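Local coordinates for protein acetaldehyde dehydrogenase (Acetylating) (Geobacillus thermoglucosidasius, PDB 5J78) that probably catalyses the reversible, NAD-dependent conversion of acetaldehyde and coenzyme A into acetyl-CoA, at residues Val81-Phe86 and Ala169-Ala174; Leu94-Ala99 and Asn142-Val147; Leu280-Ile285 and Tyr371-Met376; Val244-His249 and Gly397-Asp402. One frame throughout, in Å; residues are numbered along the deposited sequence.

Overall arrangement
Four contacts fall into two pairs, one in each half of the molecule. Contacts 1 and 2 have centres about 12 Å apart and touch through Cys172 and Thr173 against Pro143, Thr144 and Val147; they join the consecutive helices 55-84 and 89-107 to the starts of helices 170-186 and 143-156. Along the chain, contact 2 falls within the span of contact 1, and both close before contacts 3 and 4 open. Contacts 3 and 4, about 10 Å between centres, share one parallel sheet, where strands 276-282 and 244-248 are neighbours, and contact 3 lies within the span of contact 4. Contacts 1 and 3 are about 40 Å apart, centre to centre, consistent with the separate cofactor-binding and catalytic domains of aldehyde dehydrogenases.

Contact 1 of 4, residues Val81-Phe86 and Ala169-Ala174; sequences VEETGF and AAKCTA
Glu83 OE1 accepts the backbone N-H of Cys172 at 2.8 Å, and its other oxygen, OE2, accepts that of Lys171 at 2.9 Å. Both bonds use syn lone pairs, so the carboxylate meets two successive peptide N-H groups with its oxygens side by side, and the paired bonds fix its rotation. The glutamate can reach this far because its chain is fully extended, with CG anti to the backbone N (chi1 178°). Since Ala169, at the N-cap position of helix 170-186, has no polar side chain to offer, a carboxylate from another helix serves the first turn instead, and the positive end of the helix dipole would be expected to favour its negative charge. This helix is the crossover between parallel strands 160-165 and 194-196, part of a beta-alpha-beta unit in the Rossmann-like domain of the aldehyde dehydrogenase family. A glutamine in place of Glu83 would probably leave one of the two N-H groups without its acceptor and weaken the hold on the helix start. Lys171 lays its CB 3.4 Å from Glu83 OE2, but the rest of its chain heads off, leaving NZ 4.8 Å from that oxygen. Next door, Thr84 turns CG2 onto Ala169 CB at 3.8 Å, while its OG1 bonds to Ala80 O and accepts Phe86 N in an ST turn where helix 55-84 ends and Gly85 leaves it with positive phi. On the inner side, Cys172 packs against Met79 and Ala80 of helix 55-84 and against Pro143 of helix 143-156.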
loop_
_atom_site.group_PDB
_atom_site.type_symbol
_atom_site.label_atom_id
_atom_site.label_comp_id
_atom_site.label_asym_id
_atom_site.label_seq_id
_atom_site.Cartn_x
_atom_site.Cartn_y
_atom_site.Cartn_z
ATOM N N VAL A 81 -17.287 12.674 -31.044
ATOM C CA VAL A 81 -16.248 13.071 -31.992
ATOM C C VAL A 81 -15.626 14.410 -31.580
ATOM O O VAL A 81 -14.396 14.549 -31.593
ATOM C CB VAL A 81 -16.765 13.184 -33.455
ATOM C CG1 VAL A 81 -15.631 13.684 -34.373
ATOM C CG2 VAL A 81 -17.280 11.865 -33.966
ATOM N N GLU A 82 -16.452 15.389 -31.218
ATOM C CA GLU A 82 -15.935 16.728 -30.967
ATOM C C GLU A 82 -15.135 16.753 -29.673
ATOM O O GLU A 82 -14.120 17.436 -29.580
ATOM C CB GLU A 82 -17.065 17.760 -30.906
ATOM C CG GLU A 82 -17.903 17.856 -32.178
ATOM C CD GLU A 82 -17.229 18.649 -33.307
ATOM O OE1 GLU A 82 -16.030 18.984 -33.202
ATOM O OE2 GLU A 82 -17.912 18.936 -34.314
ATOM N N GLU A 83 -15.571 15.995 -28.672
ATOM C CA GLU A 83 -14.934 16.098 -27.374
ATOM C C GLU A 83 -13.624 15.314 -27.384
ATOM O O GLU A 83 -12.614 15.787 -26.855
ATOM C CB GLU A 83 -15.882 15.617 -26.258
ATOM C CG GLU A 83 -15.252 15.654 -24.864
ATOM C CD GLU A 83 -16.197 15.167 -23.746
ATOM O OE1 GLU A 83 -17.189 14.463 -24.048
ATOM O OE2 GLU A 83 -15.947 15.502 -22.557
ATOM N N THR A 84 -13.622 14.136 -28.007
ATOM C CA THR A 84 -12.441 13.274 -27.972
ATOM C C THR A 84 -11.487 13.481 -29.144
ATOM O O THR A 84 -10.304 13.158 -29.035
ATOM C CB THR A 84 -12.816 11.769 -27.955
ATOM O OG1 THR A 84 -13.399 11.403 -29.211
ATOM C CG2 THR A 84 -13.768 11.439 -26.808
ATOM N N GLY A 85 -11.994 13.979 -30.271
ATOM C CA GLY A 85 -11.187 14.083 -31.471
ATOM C C GLY A 85 -11.027 12.773 -32.225
ATOM O O GLY A 85 -10.368 12.731 -33.267
ATOM N N PHE A 86 -11.650 11.711 -31.723
ATOM C CA PHE A 86 -11.545 10.384 -32.345
ATOM C C PHE A 86 -12.681 10.112 -33.306
ATOM O O PHE A 86 -13.837 10.417 -33.014
ATOM C CB PHE A 86 -11.555 9.253 -31.286
ATOM C CG PHE A 86 -10.494 9.371 -30.221
ATOM C CD1 PHE A 86 -9.296 10.016 -30.466
ATOM C CD2 PHE A 86 -10.705 8.811 -28.959
ATOM C CE1 PHE A 86 -8.334 10.101 -29.491
ATOM C CE2 PHE A 86 -9.736 8.908 -27.966
ATOM C CZ PHE A 86 -8.564 9.551 -28.223
ATOM N N ALA A 169 -13.557 12.082 -22.274
ATOM C CA ALA A 169 -14.900 11.821 -22.791
ATOM C C ALA A 169 -15.990 12.021 -21.725
ATOM O O ALA A 169 -17.083 11.456 -21.832
ATOM C CB ALA A 169 -14.971 10.386 -23.369
ATOM N N ALA A 170 -15.714 12.837 -20.711
ATOM C CA ALA A 170 -16.659 12.987 -19.593
ATOM C C ALA A 170 -18.041 13.522 -19.983
ATOM O O ALA A 170 -19.065 13.011 -19.519
ATOM C CB ALA A 170 -16.060 13.868 -18.532
ATOM N N LYS A 171 -18.092 14.523 -20.854
ATOM C CA LYS A 171 -19.378 15.127 -21.207
ATOM C C LYS A 171 -20.265 14.233 -22.083
ATOM O O LYS A 171 -21.453 14.099 -21.824
ATOM C CB LYS A 171 -19.151 16.461 -21.916
ATOM C CG LYS A 171 -18.654 17.567 -20.998
ATOM C CD LYS A 171 -18.192 18.757 -21.797
ATOM C CE LYS A 171 -17.580 19.817 -20.903
ATOM N NZ LYS A 171 -16.204 20.161 -21.353
ATOM N N CYS A 172 -19.712 13.616 -23.118
ATOM C CA CYS A 172 -20.556 12.770 -23.958
ATOM C C CYS A 172 -20.996 11.495 -23.195
ATOM O O CYS A 172 -22.122 11.022 -23.370
ATOM C CB CYS A 172 -19.845 12.416 -25.260
ATOM S SG CYS A 172 -18.396 11.407 -25.081
ATOM N N THR A 173 -20.124 10.965 -22.336
ATOM C CA THR A 173 -20.465 9.790 -21.509
ATOM C C THR A 173 -21.621 10.125 -20.541
ATOM O O THR A 173 -22.609 9.397 -20.460
ATOM C CB THR A 173 -19.217 9.267 -20.711
ATOM O OG1 THR A 173 -18.144 8.993 -21.621
ATOM C CG2 THR A 173 -19.536 7.966 -19.950
ATOM N N ALA A 174 -21.499 11.231 -19.816
ATOM C CA ALA A 174 -22.562 11.657 -18.922
ATOM C C ALA A 174 -23.866 11.955 -19.674
ATOM O O ALA A 174 -24.941 11.675 -19.157
ATOM C CB ALA A 174 -22.115 12.874 -18.117
#

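Contact 2 of 4, residues Leu94-Ala99 and Asn142-Val147; sequences LKNLFA and NPTSTV. With ACT (acetate ion), chain I.
Lys95 NZ donates to Asn142 OD1 at 2.8 Å, the two side chains crossing at about a right angle and the amine tilted 16° from the amide's carbonyl plane. The same amine reaches acetate O at 2.8 Å and forms a salt bridge with Asp268, so three acceptors surround it. Lysine CD passes 3.2 Å from Ser145 OG, and beyond it a bend at chi3 (-60°) swings NZ round toward Asn142 and the acetate. The acetate's other oxygen, OXT, is held by Ser145 twice, from OG at 2.6 Å and from the backbone N at 3.0 Å, with a weak third bond from Thr144 N; Lys92 NZ also bonds to the ion. Asn96 is served at both ends of its amide: OD1 receives Thr144 OG1 at 2.8 Å, in the carbonyl plane on a lone pair, and ND2 goes to Ala73 O. Helices 89-107 and 143-156 run almost parallel here, their axes 8.3 Å apart. A methionine in place of Lys95 would probably leave Asp268 without its charged mate and Asn142 OD1 without this donor. The acetate probably came from the crystallisation liquor, yet the ammonium groups and the N-H groups at the start of helix 143-156 together make this buried spot well suited to a small anion.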
loop_
_atom_site.group_PDB
_atom_site.type_symbol
_atom_site.label_atom_id
_atom_site.label_comp_id
_atom_site.label_asym_id
_atom_site.label_seq_id
_atom_site.Cartn_x
_atom_site.Cartn_y
_atom_site.Cartn_z
ATOM N N LEU A 94 -23.590 4.845 -36.228
ATOM C CA LEU A 94 -23.787 3.424 -36.468
ATOM C C LEU A 94 -23.420 2.595 -35.239
ATOM O O LEU A 94 -24.114 1.639 -34.892
ATOM C CB LEU A 94 -22.950 2.959 -37.651
ATOM C CG LEU A 94 -23.410 3.431 -39.025
ATOM C CD1 LEU A 94 -22.400 3.025 -40.098
ATOM C CD2 LEU A 94 -24.791 2.868 -39.346
ATOM N N LYS A 95 -22.317 2.964 -34.602
ATOM C CA LYS A 95 -21.891 2.325 -33.372
ATOM C C LYS A 95 -22.978 2.454 -32.293
ATOM O O LYS A 95 -23.292 1.473 -31.623
ATOM C CB LYS A 95 -20.562 2.929 -32.898
ATOM C CG LYS A 95 -19.780 2.037 -31.937
ATOM C CD LYS A 95 -18.585 2.731 -31.304
ATOM C CE LYS A 95 -17.555 3.222 -32.330
ATOM N NZ LYS A 95 -16.472 3.977 -31.589
ATOM N N ASN A 96 -23.581 3.638 -32.139
ATOM C CA ASN A 96 -24.643 3.810 -31.148
ATOM C C ASN A 96 -25.873 2.988 -31.503
ATOM O O ASN A 96 -26.564 2.480 -30.612
ATOM C CB ASN A 96 -25.041 5.289 -30.991
ATOM C CG ASN A 96 -23.984 6.108 -30.267
ATOM O OD1 ASN A 96 -23.240 5.590 -29.443
ATOM N ND2 ASN A 96 -23.929 7.394 -30.561
ATOM N N LEU A 97 -26.143 2.870 -32.803
ATOM C CA LEU A 97 -27.301 2.132 -33.285
ATOM C C LEU A 97 -27.080 0.631 -33.102
ATOM O O LEU A 97 -28.035 -0.128 -32.923
ATOM C CB LEU A 97 -27.579 2.468 -34.757
ATOM C CG LEU A 97 -28.167 3.852 -35.058
ATOM C CD1 LEU A 97 -28.235 4.052 -36.535
ATOM C CD2 LEU A 97 -29.560 3.987 -34.422
ATOM N N PHE A 98 -25.819 0.207 -33.141
ATOM C CA PHE A 98 -25.482 -1.178 -32.851
ATOM C C PHE A 98 -25.886 -1.477 -31.407
ATOM O O PHE A 98 -26.486 -2.515 -31.122
ATOM C CB PHE A 98 -23.980 -1.460 -33.087
ATOM C CG PHE A 98 -23.521 -2.786 -32.545
ATOM C CD1 PHE A 98 -23.754 -3.958 -33.242
ATOM C CD2 PHE A 98 -22.877 -2.859 -31.314
ATOM C CE1 PHE A 98 -23.346 -5.204 -32.714
ATOM C CE2 PHE A 98 -22.472 -4.092 -30.784
ATOM C CZ PHE A 98 -22.714 -5.261 -31.493
ATOM N N ALA A 99 -25.600 -0.554 -30.497
ATOM C CA ALA A 99 -25.962 -0.773 -29.107
ATOM C C ALA A 99 -27.460 -0.677 -28.933
ATOM O O ALA A 99 -28.064 -1.445 -28.181
ATOM C CB ALA A 99 -25.267 0.209 -28.209
ATOM N N ASN A 142 -15.035 4.390 -27.357
ATOM C CA ASN A 142 -16.433 4.003 -27.580
ATOM C C ASN A 142 -17.299 4.531 -26.450
ATOM O O ASN A 142 -18.034 3.772 -25.804
ATOM C CB ASN A 142 -16.590 2.472 -27.664
ATOM C CG ASN A 142 -15.575 1.822 -28.575
ATOM O OD1 ASN A 142 -15.291 2.313 -29.674
ATOM N ND2 ASN A 142 -15.040 0.678 -28.133
ATOM N N PRO A 143 -17.209 5.836 -26.185
ATOM C CA PRO A 143 -17.815 6.367 -24.960
ATOM C C PRO A 143 -19.337 6.177 -24.891
ATOM O O PRO A 143 -19.826 5.605 -23.933
ATOM C CB PRO A 143 -17.464 7.851 -25.000
ATOM C CG PRO A 143 -17.044 8.126 -26.432
ATOM C CD PRO A 143 -16.531 6.871 -26.979
ATOM N N THR A 144 -20.074 6.616 -25.903
ATOM C CA THR A 144 -21.528 6.680 -25.775
ATOM C C THR A 144 -22.171 5.326 -26.082
ATOM O O THR A 144 -23.126 4.930 -25.427
ATOM C CB THR A 144 -22.097 7.780 -26.681
ATOM O OG1 THR A 144 -21.796 7.469 -28.047
ATOM C CG2 THR A 144 -21.463 9.127 -26.328
ATOM N N SER A 145 -21.606 4.588 -27.032
ATOM C CA SER A 145 -22.148 3.278 -27.378
ATOM C C SER A 145 -21.997 2.269 -26.242
ATOM O O SER A 145 -22.877 1.412 -26.061
ATOM C CB SER A 145 -21.490 2.713 -28.633
ATOM O OG SER A 145 -20.083 2.675 -28.532
ATOM N N THR A 146 -20.907 2.383 -25.475
ATOM C CA THR A 146 -20.644 1.457 -24.358
ATOM C C THR A 146 -21.611 1.737 -23.197
ATOM O O THR A 146 -22.039 0.820 -22.469
ATOM C CB THR A 146 -19.181 1.553 -23.860
ATOM O OG1 THR A 146 -18.274 1.289 -24.942
ATOM C CG2 THR A 146 -18.902 0.521 -22.747
ATOM N N VAL A 147 -21.946 3.006 -23.024
ATOM C CA VAL A 147 -22.919 3.409 -22.028
ATOM C C VAL A 147 -24.273 2.827 -22.370
ATOM O O VAL A 147 -24.972 2.295 -21.487
ATOM C CB VAL A 147 -23.043 4.942 -21.919
ATOM C CG1 VAL A 147 -24.313 5.334 -21.185
ATOM C CG2 VAL A 147 -21.827 5.514 -21.235
HETATM C C ACT I . -19.011 5.897 -29.741
HETATM O O ACT I . -17.836 5.901 -30.153
HETATM O OXT ACT I . -19.275 5.181 -28.790
HETATM C CH3 ACT I . -20.089 6.693 -30.405
#

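Contact 3 of 4, residues Leu280-Ile285 and Tyr371-Met376; sequences LVDESI and YIVKGM. Unlike the reference sequence in segment 371-376: Ile372 (reference Thr).
Leu280, Val281 and Asp282 run parallel to Tyr371, Ile372 and Val373 in register, the two strand axes approaching to 4.5 Å at a strongly twisted 39°. Three backbone bonds join them: Val281 N to Tyr371 O (2.7 Å), Val373 N to Val281 O (2.8 Å) and Glu283 N to Val373 O, the last carrying the pairing one residue past the strand. Leu280 and Tyr371 lie side by side pointing the same way, with CD2 of the leucine 3.9 Å from ring atom CD1; the tyrosine hydroxyl goes on to Glu352 O. On the same face, Val373 has CG1 beside its backbone N (chi1 -54°), above Leu280 CB, while CG2 stands over the neighbouring strand, 3.7 Å from Asp282 OD1. That carboxylate oxygen also lies 3.4 Å from Gly375 CA. Its hydrogen bonds are made further on, OD1 with Tyr247 OH and OD2 with Glu250 N, so this buried charge is tied to the next strand and the turn after it. Past the strand end, Glu283 rests its CG 3.8 Å from CG2 of Ile372, which with Val281 points to the other face. Where the strands part, water 1 accepts from Ser284 N and donates to Lys374 O. In the parallel sheet, strand 276-282 stands between strand 367-373 and strand 244-248, whose Val246 and Ile248 bond to Leu280. Helix 376-388 covers the face with Tyr371, Leu280 and Val373 through Leu382 and Leu386, and Tyr409 of helix 403-410 closes over Leu280.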
loop_
_atom_site.group_PDB
_atom_site.type_symbol
_atom_site.label_atom_id
_atom_site.label_comp_id
_atom_site.label_asym_id
_atom_site.label_seq_id
_atom_site.Cartn_x
_atom_site.Cartn_y
_atom_site.Cartn_z
ATOM N N LEU A 280 -1.824 -10.900 -42.995
ATOM C CA LEU A 280 -0.860 -11.944 -43.331
ATOM C C LEU A 280 -1.329 -12.528 -44.658
ATOM O O LEU A 280 -2.450 -13.033 -44.738
ATOM C CB LEU A 280 -0.798 -13.015 -42.235
ATOM C CG LEU A 280 -0.965 -12.517 -40.799
ATOM C CD1 LEU A 280 -1.019 -13.715 -39.878
ATOM C CD2 LEU A 280 0.156 -11.575 -40.379
ATOM N N VAL A 281 -0.507 -12.431 -45.703
ATOM C CA VAL A 281 -0.980 -12.748 -47.054
ATOM C C VAL A 281 -0.113 -13.789 -47.761
ATOM O O VAL A 281 1.122 -13.703 -47.771
ATOM C CB VAL A 281 -1.058 -11.458 -47.910
ATOM C CG1 VAL A 281 -1.610 -11.744 -49.297
ATOM C CG2 VAL A 281 -1.934 -10.440 -47.209
ATOM N N ASP A 282 -0.785 -14.787 -48.333
ATOM C CA ASP A 282 -0.106 -15.850 -49.068
ATOM C C ASP A 282 0.634 -15.200 -50.235
ATOM O O ASP A 282 0.073 -14.368 -50.938
ATOM C CB ASP A 282 -1.102 -16.910 -49.577
ATOM C CG ASP A 282 -1.320 -18.058 -48.598
ATOM O OD1 ASP A 282 -0.552 -18.193 -47.620
ATOM O OD2 ASP A 282 -2.264 -18.839 -48.841
ATOM N N GLU A 283 1.896 -15.556 -50.404
ATOM C CA GLU A 283 2.732 -14.963 -51.424
ATOM C C GLU A 283 2.077 -15.130 -52.779
ATOM O O GLU A 283 2.058 -14.208 -53.583
ATOM C CB GLU A 283 4.116 -15.593 -51.411
ATOM C CG GLU A 283 5.178 -14.710 -52.038
ATOM C CD GLU A 283 6.540 -15.371 -52.077
ATOM O OE1 GLU A 283 6.592 -16.621 -52.088
ATOM O OE2 GLU A 283 7.555 -14.642 -52.095
ATOM N N SER A 284 1.480 -16.292 -52.998
ATOM C CA SER A 284 0.886 -16.613 -54.275
ATOM C C SER A 284 -0.195 -15.632 -54.738
ATOM O O SER A 284 -0.515 -15.609 -55.925
ATOM C CB SER A 284 0.297 -18.021 -54.224
ATOM O OG SER A 284 -0.667 -18.132 -53.197
ATOM N N ILE A 285 -0.763 -14.841 -53.824
ATOM C CA ILE A 285 -1.814 -13.878 -54.188
ATOM C C ILE A 285 -1.466 -12.466 -53.717
ATOM O O ILE A 285 -2.302 -11.569 -53.742
ATOM C CB ILE A 285 -3.189 -14.268 -53.613
ATOM C CG1 ILE A 285 -3.131 -14.383 -52.076
ATOM C CG2 ILE A 285 -3.677 -15.567 -54.250
ATOM C CD1 ILE A 285 -4.476 -14.174 -51.381
ATOM N N TYR A 371 2.039 -8.341 -44.046
ATOM C CA TYR A 371 3.049 -9.398 -43.974
ATOM C C TYR A 371 2.802 -10.416 -45.062
ATOM O O TYR A 371 1.668 -10.869 -45.267
ATOM C CB TYR A 371 3.045 -10.112 -42.618
ATOM C CG TYR A 371 3.466 -9.279 -41.430
ATOM C CD1 TYR A 371 2.548 -8.478 -40.760
ATOM C CD2 TYR A 371 4.766 -9.325 -40.952
ATOM C CE1 TYR A 371 2.927 -7.723 -39.654
ATOM C CE2 TYR A 371 5.154 -8.581 -39.850
ATOM C CZ TYR A 371 4.229 -7.779 -39.205
ATOM O OH TYR A 371 4.612 -7.026 -38.114
ATOM N N ILE A 372 3.888 -10.781 -45.736
ATOM C CA ILE A 372 3.892 -11.845 -46.741
ATOM C C ILE A 372 4.245 -13.174 -46.090
ATOM O O ILE A 372 5.214 -13.253 -45.336
ATOM C CB ILE A 372 4.934 -11.598 -47.866
ATOM C CG1 ILE A 372 5.159 -10.104 -48.133
ATOM C CG2 ILE A 372 4.523 -12.337 -49.145
ATOM C CD1 ILE A 372 4.015 -9.437 -48.734
ATOM N N VAL A 373 3.488 -14.219 -46.394
ATOM C CA VAL A 373 3.769 -15.529 -45.814
ATOM C C VAL A 373 3.687 -16.566 -46.905
ATOM O O VAL A 373 3.016 -16.349 -47.913
ATOM C CB VAL A 373 2.793 -15.887 -44.671
ATOM C CG1 VAL A 373 2.787 -14.788 -43.627
ATOM C CG2 VAL A 373 1.382 -16.150 -45.199
ATOM N N LYS A 374 4.364 -17.695 -46.705
ATOM C CA LYS A 374 4.410 -18.744 -47.725
ATOM C C LYS A 374 3.152 -19.603 -47.678
ATOM O O LYS A 374 2.602 -19.975 -48.723
ATOM C CB LYS A 374 5.658 -19.601 -47.546
ATOM C CG LYS A 374 6.907 -19.075 -48.255
ATOM C CD LYS A 374 7.881 -18.390 -47.292
ATOM C CE LYS A 374 8.429 -19.362 -46.240
ATOM N NZ LYS A 374 9.743 -18.923 -45.668
ATOM N N GLY A 375 2.691 -19.903 -46.466
ATOM C CA GLY A 375 1.452 -20.633 -46.290
ATOM C C GLY A 375 0.844 -20.458 -44.906
ATOM O O GLY A 375 1.249 -19.587 -44.132
ATOM N N MET A 376 -0.134 -21.310 -44.621
ATOM C CA MET A 376 -0.859 -21.340 -43.354
ATOM C C MET A 376 0.008 -21.509 -42.121
ATOM O O MET A 376 -0.234 -20.875 -41.095
ATOM C CB MET A 376 -1.873 -22.477 -43.398
ATOM C CG MET A 376 -2.267 -23.041 -42.047
ATOM S SD MET A 376 -3.677 -24.150 -42.220
ATOM C CE MET A 376 -3.049 -25.451 -43.288
HETATM O O HOH W 1 2.384 -18.450 -51.192
#

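Contact 4 of 4, residues Val244-His249 and Gly397-Asp402; sequences VPVYIH and GIHAED
Val246 has CG1 trans to its backbone N (chi1 180°) and His399 has its ring swung beside its own N (chi1 -67°); together these put the methyl at the edge of the imidazole, 3.5 Å from CD2. On the opposite face of the sheet, Tyr247 and Ile398 both take trans first torsions and lie side by side, tyrosine CD2 3.7 Å from isoleucine CD1. Beneath them two parallel strands are laced by four backbone bonds, among them Tyr247 N to Gly397 O and His399 N to Tyr247 O (2.7 Å). Gly397 suits the close approach, for a CB there would come within 3.0 Å of Val246 CG2. Water 2 donates to both Pro245 O and Gly397 O. Past the strand ends, His249 sets CB against Ala400 CB and CE1 against Asp402 CB, ring and carboxylate planes 72° apart; its ND1 turns to Ser251 OG, and NE2 stays 4.8 Å from Asp402 OD2. Leu260 and Ile261 of helix 254-265 pack on His399, and Tyr409 of helix 403-410 on Ile398. Between these two neighbouring strands of the catalytic-domain sheet, peptide groups and water 2 thus carry the polar pairing, while the side chains meet across them mainly by packing.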
loop_
_atom_site.group_PDB
_atom_site.type_symbol
_atom_site.label_atom_id
_atom_site.label_comp_id
_atom_site.label_asym_id
_atom_site.label_seq_id
_atom_site.Cartn_x
_atom_site.Cartn_y
_atom_site.Cartn_z
ATOM N N VAL A 244 -5.221 -7.433 -33.653
ATOM C CA VAL A 244 -5.818 -8.504 -34.445
ATOM C C VAL A 244 -5.095 -8.795 -35.760
ATOM O O VAL A 244 -5.034 -7.934 -36.638
ATOM C CB VAL A 244 -7.265 -8.181 -34.771
ATOM C CG1 VAL A 244 -7.886 -9.276 -35.654
ATOM C CG2 VAL A 244 -8.059 -7.989 -33.484
ATOM N N PRO A 245 -4.560 -10.022 -35.897
ATOM C CA PRO A 245 -3.966 -10.445 -37.164
ATOM C C PRO A 245 -5.004 -11.112 -38.038
ATOM O O PRO A 245 -5.834 -11.854 -37.508
ATOM C CB PRO A 245 -2.885 -11.427 -36.724
ATOM C CG PRO A 245 -3.493 -12.088 -35.503
ATOM C CD PRO A 245 -4.287 -10.997 -34.815
ATOM N N VAL A 246 -4.966 -10.853 -39.344
ATOM C CA VAL A 246 -5.914 -11.457 -40.268
ATOM C C VAL A 246 -5.166 -12.116 -41.419
ATOM O O VAL A 246 -4.332 -11.492 -42.086
ATOM C CB VAL A 246 -6.932 -10.421 -40.808
ATOM C CG1 VAL A 246 -7.919 -11.073 -41.779
ATOM C CG2 VAL A 246 -7.684 -9.809 -39.672
ATOM N N TYR A 247 -5.474 -13.394 -41.626
ATOM C CA TYR A 247 -4.838 -14.227 -42.664
ATOM C C TYR A 247 -5.689 -14.239 -43.923
ATOM O O TYR A 247 -6.866 -14.596 -43.863
ATOM C CB TYR A 247 -4.649 -15.654 -42.134
ATOM C CG TYR A 247 -4.043 -16.669 -43.083
ATOM C CD1 TYR A 247 -3.014 -16.327 -43.960
ATOM C CD2 TYR A 247 -4.480 -17.998 -43.074
ATOM C CE1 TYR A 247 -2.456 -17.277 -44.823
ATOM C CE2 TYR A 247 -3.927 -18.947 -43.927
ATOM C CZ TYR A 247 -2.912 -18.580 -44.795
ATOM O OH TYR A 247 -2.364 -19.523 -45.635
ATOM N N ILE A 248 -5.113 -13.832 -45.057
ATOM C CA ILE A 248 -5.785 -14.010 -46.346
ATOM C C ILE A 248 -5.103 -15.180 -47.044
ATOM O O ILE A 248 -3.967 -15.081 -47.498
ATOM C CB ILE A 248 -5.752 -12.750 -47.252
ATOM C CG1 ILE A 248 -6.247 -11.517 -46.488
ATOM C CG2 ILE A 248 -6.632 -12.976 -48.504
ATOM C CD1 ILE A 248 -6.122 -10.191 -47.257
ATOM N N HIS A 249 -5.814 -16.297 -47.089
ATOM C CA HIS A 249 -5.323 -17.526 -47.704
ATOM C C HIS A 249 -5.553 -17.468 -49.219
ATOM O O HIS A 249 -6.487 -16.804 -49.678
ATOM C CB HIS A 249 -6.046 -18.717 -47.077
ATOM C CG HIS A 249 -5.751 -20.032 -47.720
ATOM N ND1 HIS A 249 -6.689 -20.716 -48.465
ATOM C CD2 HIS A 249 -4.642 -20.809 -47.700
ATOM C CE1 HIS A 249 -6.161 -21.846 -48.897
ATOM N NE2 HIS A 249 -4.926 -21.932 -48.438
ATOM N N GLY A 397 -8.700 -13.088 -37.296
ATOM C CA GLY A 397 -9.477 -13.281 -38.506
ATOM C C GLY A 397 -8.781 -14.144 -39.548
ATOM O O GLY A 397 -7.548 -14.271 -39.569
ATOM N N ILE A 398 -9.588 -14.744 -40.415
ATOM C CA ILE A 398 -9.072 -15.431 -41.596
ATOM C C ILE A 398 -10.068 -15.304 -42.745
ATOM O O ILE A 398 -11.280 -15.399 -42.527
ATOM C CB ILE A 398 -8.784 -16.939 -41.315
ATOM C CG1 ILE A 398 -8.443 -17.673 -42.615
ATOM C CG2 ILE A 398 -9.988 -17.608 -40.627
ATOM C CD1 ILE A 398 -7.920 -19.097 -42.416
ATOM N N HIS A 399 -9.547 -15.078 -43.957
ATOM C CA HIS A 399 -10.354 -15.101 -45.180
ATOM C C HIS A 399 -9.950 -16.266 -46.063
ATOM O O HIS A 399 -8.793 -16.370 -46.470
ATOM C CB HIS A 399 -10.212 -13.790 -45.944
ATOM C CG HIS A 399 -10.807 -12.628 -45.222
ATOM N ND1 HIS A 399 -12.136 -12.276 -45.347
ATOM C CD2 HIS A 399 -10.271 -11.767 -44.331
ATOM C CE1 HIS A 399 -12.382 -11.228 -44.581
ATOM N NE2 HIS A 399 -11.268 -10.903 -43.951
ATOM N N ALA A 400 -10.915 -17.126 -46.382
ATOM C CA ALA A 400 -10.595 -18.382 -47.050
ATOM C C ALA A 400 -11.855 -19.100 -47.499
ATOM O O ALA A 400 -12.907 -18.924 -46.908
ATOM C CB ALA A 400 -9.772 -19.270 -46.115
ATOM N N GLU A 401 -11.758 -19.890 -48.570
ATOM C CA GLU A 401 -12.882 -20.730 -48.993
ATOM C C GLU A 401 -12.570 -22.218 -48.810
ATOM O O GLU A 401 -13.441 -23.076 -48.959
ATOM C CB GLU A 401 -13.245 -20.426 -50.447
ATOM C CG GLU A 401 -13.715 -18.983 -50.667
ATOM C CD GLU A 401 -14.951 -18.625 -49.846
ATOM O OE1 GLU A 401 -15.723 -19.542 -49.488
ATOM O OE2 GLU A 401 -15.150 -17.424 -49.554
ATOM N N ASP A 402 -11.324 -22.508 -48.467
ATOM C CA ASP A 402 -10.882 -23.867 -48.204
ATOM C C ASP A 402 -11.223 -24.228 -46.756
ATOM O O ASP A 402 -10.532 -23.800 -45.833
ATOM C CB ASP A 402 -9.375 -23.984 -48.473
ATOM C CG ASP A 402 -8.873 -25.417 -48.431
ATOM O OD1 ASP A 402 -9.446 -26.242 -47.692
ATOM O OD2 ASP A 402 -7.881 -25.713 -49.130
HETATM O O HOH W 2 -5.444 -14.660 -37.957
#